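Local coordinates for ABC transporter binding protein AcbH (Actinoplanes, PDB 3OO8) that binds beta-D-galactopyranose outside the cell as the solute receptor of an ABC transporter, at residues 114-119 with 340-345; 331-336 with 347-352. The protein carries 2 engineered substitutions. All coordinates share one frame; numbering follows the deposited sequence.

Interaction 1. Residues 114-119 with 340-345. With SO4 (sulfate ion), chain D.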
loop_
_atom_site.group_PDB
_atom_site.type_symbol
_atom_site.label_atom_id
_atom_site.label_comp_id
_atom_site.label_asym_id
_atom_site.label_seq_id
_atom_site.Cartn_x
_atom_site.Cartn_y
_atom_site.Cartn_z
ATOM N N GLY A 114 -3.768 12.085 -18.145
ATOM C CA GLY A 114 -3.909 10.648 -18.307
ATOM C C GLY A 114 -2.779 9.944 -19.044
ATOM O O GLY A 114 -2.467 8.801 -18.741
ATOM N N GLY A 115 -2.157 10.622 -20.012
ATOM C CA GLY A 115 -1.086 10.033 -20.817
ATOM C C GLY A 115 0.142 9.664 -20.013
ATOM O O GLY A 115 0.988 8.886 -20.462
ATOM N N THR A 116 0.213 10.212 -18.801
ATOM C CA THR A 116 1.385 10.035 -17.936
ATOM C C THR A 116 1.284 8.801 -17.051
ATOM O O THR A 116 2.296 8.375 -16.433
ATOM C CB THR A 116 1.540 11.305 -17.091
ATOM O OG1 THR A 116 1.741 12.402 -18.001
ATOM C CG2 THR A 116 2.718 11.195 -16.092
ATOM N N PHE A 117 0.087 8.225 -16.984
ATOM C CA PHE A 117 -0.183 7.143 -16.046
ATOM C C PHE A 117 -0.647 5.837 -16.670
ATOM O O PHE A 117 -1.383 5.859 -17.664
ATOM C CB PHE A 117 -1.198 7.604 -15.006
ATOM C CG PHE A 117 -0.702 8.746 -14.203
ATOM C CD1 PHE A 117 0.197 8.511 -13.172
ATOM C CD2 PHE A 117 -1.042 10.056 -14.536
ATOM C CE1 PHE A 117 0.685 9.581 -12.414
ATOM C CE2 PHE A 117 -0.532 11.130 -13.810
ATOM C CZ PHE A 117 0.326 10.894 -12.752
ATOM N N ASN A 118 -0.242 4.715 -16.061
ATOM C CA ASN A 118 -0.674 3.398 -16.568
ATOM C C ASN A 118 -2.080 2.990 -16.116
ATOM O O ASN A 118 -2.767 3.708 -15.381
ATOM C CB ASN A 118 0.362 2.302 -16.286
ATOM C CG ASN A 118 0.439 1.915 -14.833
ATOM O OD1 ASN A 118 -0.385 2.312 -14.012
ATOM N ND2 ASN A 118 1.430 1.088 -14.509
ATOM N N ASP A 119 -2.497 1.807 -16.549
ATOM C CA ASP A 119 -3.839 1.359 -16.206
ATOM C C ASP A 119 -4.036 1.172 -14.708
ATOM O O ASP A 119 -5.084 1.531 -14.169
ATOM C CB ASP A 119 -4.217 0.106 -17.009
ATOM C CG ASP A 119 -4.600 0.420 -18.470
ATOM O OD1 ASP A 119 -4.677 1.599 -18.882
ATOM O OD2 ASP A 119 -4.821 -0.548 -19.231
ATOM N N GLY A 340 7.256 7.742 -7.285
ATOM C CA GLY A 340 6.233 8.299 -8.178
ATOM C C GLY A 340 5.577 7.262 -9.092
ATOM O O GLY A 340 6.210 6.279 -9.490
ATOM N N LEU A 341 4.333 7.541 -9.485
ATOM C CA LEU A 341 3.600 6.655 -10.404
ATOM C C LEU A 341 3.730 7.069 -11.862
ATOM O O LEU A 341 3.332 6.307 -12.754
ATOM C CB LEU A 341 2.096 6.587 -10.082
ATOM C CG LEU A 341 1.700 5.742 -8.878
ATOM C CD1 LEU A 341 2.038 6.434 -7.558
ATOM C CD2 LEU A 341 0.182 5.446 -8.965
ATOM N N ALA A 342 4.325 8.234 -12.110
ATOM C CA ALA A 342 4.424 8.702 -13.496
ATOM C C ALA A 342 5.248 7.752 -14.374
ATOM O O ALA A 342 6.314 7.270 -13.971
ATOM C CB ALA A 342 5.002 10.106 -13.521
ATOM N N ASN A 343 4.750 7.467 -15.576
ATOM C CA ASN A 343 5.488 6.547 -16.465
ATOM C C ASN A 343 6.911 7.050 -16.763
ATOM O O ASN A 343 7.092 8.211 -17.120
ATOM C CB ASN A 343 4.770 6.384 -17.809
ATOM C CG ASN A 343 3.523 5.547 -17.716
ATOM O OD1 ASN A 343 3.380 4.702 -16.828
ATOM N ND2 ASN A 343 2.596 5.777 -18.641
ATOM N N GLY A 344 7.895 6.174 -16.612
ATOM C CA GLY A 344 9.274 6.498 -16.967
ATOM C C GLY A 344 9.982 7.425 -15.999
ATOM O O GLY A 344 11.079 7.931 -16.279
ATOM N N LEU A 345 9.385 7.658 -14.841
ATOM C CA LEU A 345 10.067 8.519 -13.899
ATOM C C LEU A 345 11.048 7.746 -13.027
ATOM O O LEU A 345 10.649 6.865 -12.268
ATOM C CB LEU A 345 9.054 9.298 -13.046
ATOM C CG LEU A 345 9.747 10.013 -11.890
ATOM C CD1 LEU A 345 10.753 11.072 -12.361
ATOM C CD2 LEU A 345 8.714 10.634 -10.947
HETATM S S SO4 D . -0.421 -0.566 -18.920
HETATM O O1 SO4 D . -1.193 -1.554 -19.675
HETATM O O2 SO4 D . 0.836 -0.318 -19.627
HETATM O O3 SO4 D . -1.210 0.663 -18.816
HETATM O O4 SO4 D . -0.106 -1.080 -17.585
HETATM O O HOH W 1 1.454 4.863 -13.881
#
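The backbone N of N343 donates to T116 O at 2.8 Å. The bond is nearly straight, and the N-H comes in almost head-on to the carbonyl. The N343 carboxamide lies alongside this carbonyl, with CG 3.3 Å from T116 O. T116 OG1 sits beside its backbone N (chi1 -61°), which leaves the methyl CG2 3.6 Å from A342 CB. F117 CE1 packs 4.0 Å from L341 CB, and the ring runs obliquely past L341 O and A342 N. T116 CG2 also lies over one face of this ring, toward the rim. Water 1 accepts from N118 N and donates to L341 O at 2.6 Å. The protein has the class 2 fold of solute-binding proteins, and here the turn between helices 107-113 and 119-124 meets the loop leaving strand 339-340. The F117 ring also meets that of W110. Replacing F117 by an alanine would probably open a gap between L341 and W110. Further out, A342 N is held by E328 of helix 325-332, and a type II turn runs from A342 to L345. N118 is the N-cap of helix 119-124, its OD1 accepting from A121 N. D119 N donates to O3 of a sulfate, probably from the crystallisation liquor.

Interaction 2. Residues 331-336 with 347-352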
loop_
_atom_site.group_PDB
_atom_site.type_symbol
_atom_site.label_atom_id
_atom_site.label_comp_id
_atom_site.label_asym_id
_atom_site.label_seq_id
_atom_site.Cartn_x
_atom_site.Cartn_y
_atom_site.Cartn_z
ATOM N N PHE A 331 8.571 16.566 -4.903
ATOM C CA PHE A 331 8.100 16.154 -3.573
ATOM C C PHE A 331 8.972 15.063 -2.960
ATOM O O PHE A 331 9.198 14.986 -1.735
ATOM C CB PHE A 331 6.649 15.652 -3.658
ATOM C CG PHE A 331 6.101 15.240 -2.342
ATOM C CD1 PHE A 331 5.618 16.200 -1.467
ATOM C CD2 PHE A 331 6.098 13.896 -1.935
ATOM C CE1 PHE A 331 5.117 15.832 -0.225
ATOM C CE2 PHE A 331 5.599 13.549 -0.708
ATOM C CZ PHE A 331 5.110 14.506 0.153
ATOM N N LEU A 332 9.444 14.151 -3.819
ATOM C CA LEU A 332 10.173 12.986 -3.333
ATOM C C LEU A 332 11.680 13.165 -3.088
ATOM O O LEU A 332 12.339 12.240 -2.632
ATOM C CB LEU A 332 9.929 11.779 -4.264
ATOM C CG LEU A 332 8.454 11.323 -4.296
ATOM C CD1 LEU A 332 8.331 10.302 -5.432
ATOM C CD2 LEU A 332 8.083 10.676 -2.964
ATOM N N LYS A 333 12.207 14.362 -3.332
ATOM C CA LYS A 333 13.662 14.579 -3.151
ATOM C C LYS A 333 14.195 14.057 -1.822
ATOM O O LYS A 333 15.266 13.428 -1.776
ATOM C CB LYS A 333 13.997 16.073 -3.285
ATOM C CG LYS A 333 13.889 16.610 -4.691
ATOM C CD LYS A 333 14.456 18.054 -4.744
ATOM C CE LYS A 333 13.676 19.002 -3.814
ATOM N NZ LYS A 333 12.323 19.460 -4.299
ATOM N N THR A 334 13.465 14.318 -0.741
ATOM C CA THR A 334 13.906 13.919 0.589
ATOM C C THR A 334 13.196 12.668 1.122
ATOM O O THR A 334 13.360 12.334 2.286
ATOM C CB THR A 334 13.682 15.047 1.626
ATOM O OG1 THR A 334 12.283 15.388 1.715
ATOM C CG2 THR A 334 14.476 16.292 1.276
ATOM N N ASP A 335 12.440 11.980 0.273
ATOM C CA ASP A 335 11.712 10.771 0.660
ATOM C C ASP A 335 12.520 9.586 0.125
ATOM O O ASP A 335 12.718 9.474 -1.077
ATOM C CB ASP A 335 10.327 10.794 0.000
ATOM C CG ASP A 335 9.412 9.626 0.448
ATOM O OD1 ASP A 335 9.887 8.479 0.597
ATOM O OD2 ASP A 335 8.187 9.859 0.594
ATOM N N HIS A 336 12.982 8.708 1.006
ATOM C CA HIS A 336 13.846 7.633 0.569
ATOM C C HIS A 336 13.187 6.329 0.149
ATOM O O HIS A 336 13.887 5.435 -0.320
ATOM C CB HIS A 336 14.890 7.341 1.653
ATOM C CG HIS A 336 15.735 8.528 2.000
ATOM N ND1 HIS A 336 16.513 9.180 1.068
ATOM C CD2 HIS A 336 15.921 9.181 3.172
ATOM C CE1 HIS A 336 17.140 10.188 1.652
ATOM N NE2 HIS A 336 16.800 10.207 2.928
ATOM N N ALA A 347 13.638 9.368 -10.639
ATOM C CA ALA A 347 14.148 10.636 -10.112
ATOM C C ALA A 347 15.626 10.551 -9.750
ATOM O O ALA A 347 16.127 9.487 -9.344
ATOM C CB ALA A 347 13.319 11.070 -8.892
ATOM N N PRO A 348 16.339 11.684 -9.877
ATOM C CA PRO A 348 17.788 11.683 -9.659
ATOM C C PRO A 348 18.163 11.377 -8.232
ATOM O O PRO A 348 19.306 11.043 -7.937
ATOM C CB PRO A 348 18.220 13.114 -10.012
ATOM C CG PRO A 348 16.955 13.906 -10.190
ATOM C CD PRO A 348 15.844 12.943 -10.460
ATOM N N THR A 349 17.198 11.492 -7.332
ATOM C CA THR A 349 17.461 11.211 -5.928
ATOM C C THR A 349 17.159 9.760 -5.513
ATOM O O THR A 349 17.460 9.375 -4.389
ATOM C CB THR A 349 16.618 12.141 -5.017
ATOM O OG1 THR A 349 15.246 12.068 -5.421
ATOM C CG2 THR A 349 17.081 13.596 -5.108
ATOM N N TYR A 350 16.545 8.965 -6.384
ATOM C CA TYR A 350 16.197 7.604 -5.973
ATOM C C TYR A 350 17.419 6.723 -5.637
ATOM O O TYR A 350 18.438 6.774 -6.332
ATOM C CB TYR A 350 15.431 6.867 -7.056
ATOM C CG TYR A 350 13.999 7.295 -7.319
ATOM C CD1 TYR A 350 13.285 8.094 -6.425
ATOM C CD2 TYR A 350 13.343 6.776 -8.411
ATOM C CE1 TYR A 350 11.948 8.452 -6.691
ATOM C CE2 TYR A 350 12.006 7.098 -8.686
ATOM C CZ TYR A 350 11.326 7.924 -7.807
ATOM O OH TYR A 350 10.032 8.259 -8.106
ATOM N N ASN A 351 17.296 5.930 -4.579
ATOM C CA ASN A 351 18.233 4.845 -4.297
ATOM C C ASN A 351 17.866 3.546 -5.067
ATOM O O ASN A 351 16.883 3.495 -5.827
ATOM C CB ASN A 351 18.323 4.598 -2.792
ATOM C CG ASN A 351 16.987 4.228 -2.189
ATOM O OD1 ASN A 351 16.240 3.464 -2.786
ATOM N ND2 ASN A 351 16.682 4.765 -1.006
ATOM N N ASP A 352 18.661 2.498 -4.889
ATOM C CA ASP A 352 18.476 1.292 -5.672
ATOM C C ASP A 352 17.135 0.609 -5.380
ATOM O O ASP A 352 16.517 0.053 -6.295
ATOM C CB ASP A 352 19.650 0.330 -5.440
ATOM C CG ASP A 352 20.903 0.766 -6.179
ATOM O OD1 ASP A 352 20.779 1.569 -7.135
ATOM O OD2 ASP A 352 21.998 0.288 -5.806
HETATM O O HOH W 2 14.097 10.233 -3.761
HETATM O O HOH W 3 16.023 8.690 -2.094
#
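T349 lies against K333, its OG1 3.7 Å from K333 CA and its CG2 3.8 Å from K333 O. The type I turn from A347 to Y350 presents it there. With OG1 between the backbone N and the carbonyl carbon (chi1 52°), the hydroxyl reaches water 2 at 2.7 Å. That water also donates to L332 O. L332 O accepts from D335 N as well, closing the type I turn from L332 to D335. T349 O accepts a hydrogen bond from water 3, which is also hydrogen-bonded to H336 ND1. Y350 comes next. L332 CD1 meets the edge of its ring near the ring plane, 3.8 Å from OH. The phenol OH itself is tied to G340 N. N351 then makes the direct bond. Its ND2 donates to H336 O at 3.0 Å, using a carbonyl lone pair, but the bond is bent (138°) and the acceptor is tilted from the amide plane. N351 OD1 turns to Q354 N, so one amide both N-caps helix 352-363 and bonds to the loop after helix 325-332. Around the contact, Y350 packs on K355 and V358 of helix 352-363. L332 touches Y138 of strand 134-147. The side chain of K333 touches Q51 of helix 39-56, its NZ bonded to A330 O.

From the N terminus, the chain first passes 114-119, between helices 107-113 and 119-124. Interaction 1 closes a long loop from there to 340-345, with 220 residues between its segments. Inside that span, the end of helix 325-332 and the turn after it form 331-336, the first half of interaction 2. The chain then runs through the short strand 339-340 and the loop 340-345 before reaching 347-352, where interaction 2 closes a short loop of ten intervening residues. The segments alternate, so the two contacts cross. They also meet, with L332 CD1 packing at G340 and L345 O against the Y350 ring. Together they join the loops at the ends of helices 119-124, 325-332 and 352-363 to the chain that leaves strand 339-340.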